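Local coordinates for 3-dehydroshikimate dehydratase (Bacillus anthracis, PDB 3DX5), which converts 3-dehydroshikimate to 3,4-dihydroxybenzoate, a step in the biosynthesis of the siderophore petrobactin, using one manganese ion per subunit, at residues A[27-32]-A[265-270]; A[77-82]-A[125-130]. One frame throughout, in Å; residues are numbered along the deposited sequence. Where two conformers were deposited one is given.

In the fold
Contact 1 packs an outer helix on a turn leading into a TIM barrel built from strands 2-6 through 249-252; contact 2 lies within the outer helical layer. From the N terminus, strand 2-6 and helix 17-26 lead into 27-32, where contact 1 begins; it is closed 233 residues later by helix 259-272, joining the turn after the first helix to the C-terminal helix beside the seam where strands 2-6 and 249-252 pair. Contact 2 opens and closes within that span: the first turn of helix 79-96 meets the middle of helix 115-134 after only 43 residues. The contact centres are 35 Å apart, on opposite sides of the chain's centre, and the contacts do not touch.

Contact 1: A[27-32]-A[265-270]; sequences NGFEGI and AEMKVL
With CG anti to its carbonyl carbon, the selenomethionine Met267 sets CG over one face of the Phe29 ring; the bend at chi2 (-65°) keeps SE over that face, and the one at chi3 (-63°) turns CE back toward the backbone of Gly28. The ring receives two different groups on that face. Met267 CG makes a CH-pi contact 3.8 Å from the Phe29 ring centroid, and its nearest ring atom, Phe29 CZ, is 3.4 Å away. Met267 SE stands 4.1 Å from the centroid of the Phe29 ring and 23° off the ring normal, a Met-aromatic contact displaced toward the rim. The rest of the side chain fits against main-chain oxygens: Met267 CE approaches Gly28 O to 3.4 Å, and Met267 CB lies 3.5 Å from Asn27 O, both van der Waals contacts. Gly28, at positive phi, is the C' residue of a Schellman motif that ends helix 17-26, with Phe29 N bonded to Ala24 O. Phe29 also touches Tyr3 and Leu252, on the strands that close the barrel. The arrangement therefore seats the final helix of the TIM barrel on the turn between its first helix and second strand.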
loop_
_atom_site.group_PDB
_atom_site.type_symbol
_atom_site.label_atom_id
_atom_site.label_comp_id
_atom_site.label_asym_id
_atom_site.label_seq_id
_atom_site.Cartn_x
_atom_site.Cartn_y
_atom_site.Cartn_z
ATOM N N ASN A 27 -3.875 -6.009 -23.964
ATOM C CA ASN A 27 -5.144 -6.585 -23.541
ATOM C C ASN A 27 -6.394 -5.800 -23.965
ATOM O O ASN A 27 -7.481 -6.138 -23.528
ATOM C CB ASN A 27 -5.133 -6.866 -22.021
ATOM C CG ASN A 27 -4.257 -8.066 -21.679
ATOM O OD1 ASN A 27 -4.665 -9.212 -21.855
ATOM N ND2 ASN A 27 -3.029 -7.806 -21.263
ATOM N N GLY A 28 -6.253 -4.767 -24.801
ATOM C CA GLY A 28 -7.441 -4.083 -25.341
ATOM C C GLY A 28 -8.080 -3.046 -24.411
ATOM O O GLY A 28 -9.168 -2.560 -24.688
ATOM N N PHE A 29 -7.427 -2.687 -23.305
ATOM C CA PHE A 29 -7.886 -1.527 -22.536
ATOM C C PHE A 29 -7.714 -0.267 -23.372
ATOM O O PHE A 29 -6.791 -0.165 -24.189
ATOM C CB PHE A 29 -7.102 -1.359 -21.255
ATOM C CG PHE A 29 -7.360 -2.430 -20.254
ATOM C CD1 PHE A 29 -8.458 -2.343 -19.387
ATOM C CD2 PHE A 29 -6.558 -3.560 -20.219
ATOM C CE1 PHE A 29 -8.707 -3.353 -18.449
ATOM C CE2 PHE A 29 -6.785 -4.560 -19.290
ATOM C CZ PHE A 29 -7.861 -4.452 -18.384
ATOM N N GLU A 30 -8.583 0.707 -23.169
ATOM C CA GLU A 30 -8.399 1.980 -23.852
ATOM C C GLU A 30 -8.054 3.112 -22.920
ATOM O O GLU A 30 -7.903 4.271 -23.346
ATOM C CB GLU A 30 -9.643 2.316 -24.660
ATOM C CG GLU A 30 -9.695 1.488 -25.929
ATOM C CD GLU A 30 -10.994 1.710 -26.662
ATOM O OE1 GLU A 30 -11.299 2.845 -27.058
ATOM O OE2 GLU A 30 -11.740 0.746 -26.788
ATOM N N GLY A 31 -7.917 2.793 -21.640
ATOM C CA GLY A 31 -7.591 3.824 -20.682
ATOM C C GLY A 31 -6.832 3.265 -19.496
ATOM O O GLY A 31 -6.852 2.033 -19.235
ATOM N N ILE A 32 -6.135 4.167 -18.807
ATOM C CA ILE A 32 -5.491 3.840 -17.527
ATOM C C ILE A 32 -5.978 4.867 -16.499
ATOM O O ILE A 32 -5.911 6.074 -16.740
ATOM C CB ILE A 32 -3.954 3.854 -17.658
ATOM C CG1 ILE A 32 -3.515 2.677 -18.552
ATOM C CG2 ILE A 32 -3.290 3.789 -16.256
ATOM C CD1 ILE A 32 -2.061 2.817 -19.036
ATOM N N ALA A 265 -7.857 -12.247 -18.252
ATOM C CA ALA A 265 -9.022 -13.106 -18.420
ATOM C C ALA A 265 -10.330 -12.304 -18.539
ATOM O O ALA A 265 -11.207 -12.653 -19.377
ATOM C CB ALA A 265 -9.111 -14.185 -17.308
ATOM N N GLU A 266 -10.465 -11.257 -17.716
ATOM C CA GLU A 266 -11.650 -10.390 -17.736
ATOM C C GLU A 266 -11.901 -9.783 -19.113
ATOM O O GLU A 266 -13.026 -9.813 -19.624
ATOM C CB GLU A 266 -11.558 -9.277 -16.675
ATOM C CG GLU A 266 -11.579 -9.776 -15.246
ATOM C CD GLU A 266 -12.922 -10.347 -14.841
ATOM O OE1 GLU A 266 -13.376 -11.342 -15.453
ATOM O OE2 GLU A 266 -13.527 -9.801 -13.893
HETATM N N MSE A 267 -10.846 -9.282 -19.736
HETATM C CA MSE A 267 -11.000 -8.581 -21.012
HETATM C C MSE A 267 -11.426 -9.529 -22.122
HETATM O O MSE A 267 -12.154 -9.122 -23.028
HETATM C CB MSE A 267 -9.761 -7.770 -21.371
HETATM C CG MSE A 267 -9.598 -6.514 -20.515
HETATM SE SE MSE A 267 -11.001 -5.199 -20.784
HETATM C CE MSE A 267 -10.727 -4.729 -22.643
ATOM N N LYS A 268 -10.983 -10.788 -22.062
ATOM C CA LYS A 268 -11.409 -11.758 -23.064
ATOM C C LYS A 268 -12.898 -12.009 -22.920
ATOM O O LYS A 268 -13.625 -12.115 -23.942
ATOM C CB LYS A 268 -10.653 -13.094 -22.906
ATOM C CG LYS A 268 -9.102 -12.997 -22.990
ATOM C CD LYS A 268 -8.466 -14.388 -22.983
ATOM C CE LYS A 268 -6.932 -14.319 -22.959
ATOM N NZ LYS A 268 -6.366 -15.715 -22.935
ATOM N N VAL A 269 -13.378 -12.164 -21.681
ATOM C CA VAL A 269 -14.820 -12.402 -21.519
ATOM C C VAL A 269 -15.634 -11.147 -21.855
ATOM O O VAL A 269 -16.636 -11.253 -22.547
ATOM C CB VAL A 269 -15.235 -13.121 -20.186
ATOM C CG1 VAL A 269 -14.638 -12.479 -19.024
ATOM C CG2 VAL A 269 -16.771 -13.156 -20.026
ATOM N N LEU A 270 -15.183 -9.969 -21.407
ATOM C CA LEU A 270 -15.933 -8.721 -21.671
ATOM C C LEU A 270 -16.152 -8.452 -23.158
ATOM O O LEU A 270 -17.245 -8.070 -23.539
ATOM C CB LEU A 270 -15.283 -7.502 -21.009
ATOM C CG LEU A 270 -15.444 -7.485 -19.476
ATOM C CD1 LEU A 270 -14.471 -6.502 -18.887
ATOM C CD2 LEU A 270 -16.880 -7.122 -19.093
#

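Contact 2: A[77-82]-A[125-130]; sequences ADFEKT and IRMICE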
loop_
_atom_site.group_PDB
_atom_site.type_symbol
_atom_site.label_atom_id
_atom_site.label_comp_id
_atom_site.label_asym_id
_atom_site.label_seq_id
_atom_site.Cartn_x
_atom_site.Cartn_y
_atom_site.Cartn_z
ATOM N N ALA A 77 -8.685 18.636 9.163
ATOM C CA ALA A 77 -7.725 18.822 8.052
ATOM C C ALA A 77 -7.077 20.195 8.056
ATOM O O ALA A 77 -7.719 21.189 8.372
ATOM C CB ALA A 77 -8.423 18.623 6.699
ATOM N N ASP A 78 -5.810 20.247 7.667
ATOM C CA ASP A 78 -5.212 21.519 7.299
ATOM C C ASP A 78 -5.660 21.846 5.870
ATOM O O ASP A 78 -5.113 21.317 4.885
ATOM C CB ASP A 78 -3.687 21.465 7.395
ATOM C CG ASP A 78 -3.033 22.795 7.042
ATOM O OD1 ASP A 78 -3.727 23.784 6.653
ATOM O OD2 ASP A 78 -1.799 22.857 7.182
ATOM N N PHE A 79 -6.654 22.722 5.766
ATOM C CA PHE A 79 -7.310 22.958 4.492
ATOM C C PHE A 79 -6.430 23.653 3.449
ATOM O O PHE A 79 -6.548 23.362 2.254
ATOM C CB PHE A 79 -8.658 23.670 4.661
ATOM C CG PHE A 79 -9.510 23.612 3.432
ATOM C CD1 PHE A 79 -10.015 22.394 2.988
ATOM C CD2 PHE A 79 -9.782 24.767 2.699
ATOM C CE1 PHE A 79 -10.782 22.315 1.839
ATOM C CE2 PHE A 79 -10.569 24.706 1.538
ATOM C CZ PHE A 79 -11.068 23.471 1.109
ATOM N N GLU A 80 -5.562 24.559 3.896
ATOM C CA GLU A 80 -4.558 25.176 3.019
ATOM C C GLU A 80 -3.617 24.127 2.402
ATOM O O GLU A 80 -3.191 24.272 1.254
ATOM C CB GLU A 80 -3.718 26.218 3.766
ATOM C CG GLU A 80 -4.446 27.538 4.004
ATOM C CD GLU A 80 -3.484 28.681 4.295
ATOM O OE1 GLU A 80 -2.303 28.396 4.650
ATOM O OE2 GLU A 80 -3.907 29.865 4.171
ATOM N N LYS A 81 -3.284 23.097 3.178
ATOM C CA LYS A 81 -2.509 21.977 2.681
ATOM C C LYS A 81 -3.306 21.162 1.620
ATOM O O LYS A 81 -2.748 20.768 0.582
ATOM C CB LYS A 81 -2.023 21.109 3.843
ATOM C CG LYS A 81 -1.338 19.810 3.413
ATOM C CD LYS A 81 -0.539 19.142 4.545
ATOM C CE LYS A 81 -0.038 17.735 4.113
ATOM N NZ LYS A 81 0.673 17.017 5.241
ATOM N N THR A 82 -4.598 20.951 1.864
ATOM C CA THR A 82 -5.483 20.319 0.877
ATOM C C THR A 82 -5.536 21.095 -0.438
ATOM O O THR A 82 -5.405 20.495 -1.514
ATOM C CB THR A 82 -6.920 20.101 1.408
ATOM O OG1 THR A 82 -6.852 19.259 2.543
ATOM C CG2 THR A 82 -7.791 19.387 0.348
ATOM N N ILE A 125 -16.337 21.040 -0.483
ATOM C CA ILE A 125 -16.427 20.410 -1.807
ATOM C C ILE A 125 -16.667 21.492 -2.875
ATOM O O ILE A 125 -16.089 21.441 -3.965
ATOM C CB ILE A 125 -17.528 19.344 -1.850
ATOM C CG1 ILE A 125 -17.179 18.176 -0.913
ATOM C CG2 ILE A 125 -17.741 18.779 -3.287
ATOM C CD1 ILE A 125 -18.432 17.349 -0.548
ATOM N N ARG A 126 -17.514 22.476 -2.554
ATOM C CA ARG A 126 -17.825 23.549 -3.502
ATOM C C ARG A 126 -16.553 24.323 -3.848
ATOM O O ARG A 126 -16.293 24.613 -5.036
ATOM C CB ARG A 126 -18.898 24.529 -2.974
ATOM C CG ARG A 126 -19.383 25.499 -4.066
ATOM C CD ARG A 126 -20.417 26.515 -3.534
ATOM N NE ARG A 126 -21.642 25.802 -3.177
ATOM C CZ ARG A 126 -22.114 25.671 -1.947
ATOM N NH1 ARG A 126 -21.483 26.219 -0.908
ATOM N NH2 ARG A 126 -23.221 24.975 -1.764
HETATM N N MSE A 127 -15.770 24.633 -2.819
HETATM C CA MSE A 127 -14.478 25.341 -2.978
HETATM C C MSE A 127 -13.503 24.569 -3.846
HETATM O O MSE A 127 -12.845 25.150 -4.692
HETATM C CB MSE A 127 -13.822 25.624 -1.619
HETATM C CG MSE A 127 -14.595 26.663 -0.821
HETATM SE SE MSE A 127 -13.871 26.925 0.985
HETATM C CE MSE A 127 -12.129 27.586 0.398
ATOM N N ILE A 128 -13.407 23.262 -3.623
ATOM C CA ILE A 128 -12.539 22.414 -4.439
ATOM C C ILE A 128 -13.019 22.363 -5.892
ATOM O O ILE A 128 -12.201 22.410 -6.800
ATOM C CB ILE A 128 -12.397 21.035 -3.808
ATOM C CG1 ILE A 128 -11.372 21.143 -2.659
ATOM C CG2 ILE A 128 -11.946 19.990 -4.832
ATOM C CD1 ILE A 128 -11.534 20.043 -1.651
ATOM N N CYS A 129 -14.333 22.291 -6.098
ATOM C CA CYS A 129 -14.903 22.375 -7.436
ATOM C C CYS A 129 -14.530 23.684 -8.134
ATOM O O CYS A 129 -14.178 23.674 -9.327
ATOM C CB CYS A 129 -16.427 22.231 -7.383
ATOM S SG CYS A 129 -16.907 20.536 -7.064
ATOM N N GLU A 130 -14.599 24.802 -7.415
ATOM C CA GLU A 130 -14.271 26.092 -8.015
ATOM C C GLU A 130 -12.783 26.222 -8.364
ATOM O O GLU A 130 -12.431 26.850 -9.364
ATOM C CB GLU A 130 -14.758 27.258 -7.146
ATOM C CG GLU A 130 -16.125 27.772 -7.570
ATOM C CD GLU A 130 -16.087 28.507 -8.909
ATOM O OE1 GLU A 130 -16.605 27.983 -9.929
ATOM O OE2 GLU A 130 -15.519 29.616 -8.933
#
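Thr82 and Ile128 mark the closest approach of CA atoms between the two segments, 9.1 Å, a separation that leaves the joining of the two helices to side chains. Phe79, in the first turn of helix 79-96, reaches about halfway across, to be met by side chains of the other helix. Its CG is anti to the backbone N (chi1 -165°), which carries the ring toward helix 115-134. There Met127, a selenomethionine, meets it at the edge: Met127 CE lies near the ring plane, 3.5 Å from Phe79 CE2. The bend at chi3 (63°) in Met127 turns this methyl to the ring, and SE follows at an oblique position, 5.1 Å from the Phe79 ring centroid and 57° off the normal. The Met-aromatic contact is thus oblique, with the edge-on methyl nearer than the selenium. At CE1, across the ring from CE2, Ile128 CD1 approaches Phe79 obliquely at 4.2 Å. The same methyl lies 4.3 Å from Thr82 CG2, so it touches two residues three apart on the same face of helix 79-96. The Thr82 hydroxyl takes no part: OG1 is hydrogen-bonded to Asp72 O in the preceding loop. Burial deepens from exposed Met127 through Phe79 to Thr82 and Ile128, and Ile73 of that loop touches both Phe79 and Ile128. The Thr82 side chain is about 9 Å from that of the substrate-binding Tyr70, so the contact lies outside the pocket itself. It is an apolar junction between consecutive outer helices of a TIM barrel, those before and after strand 100-103.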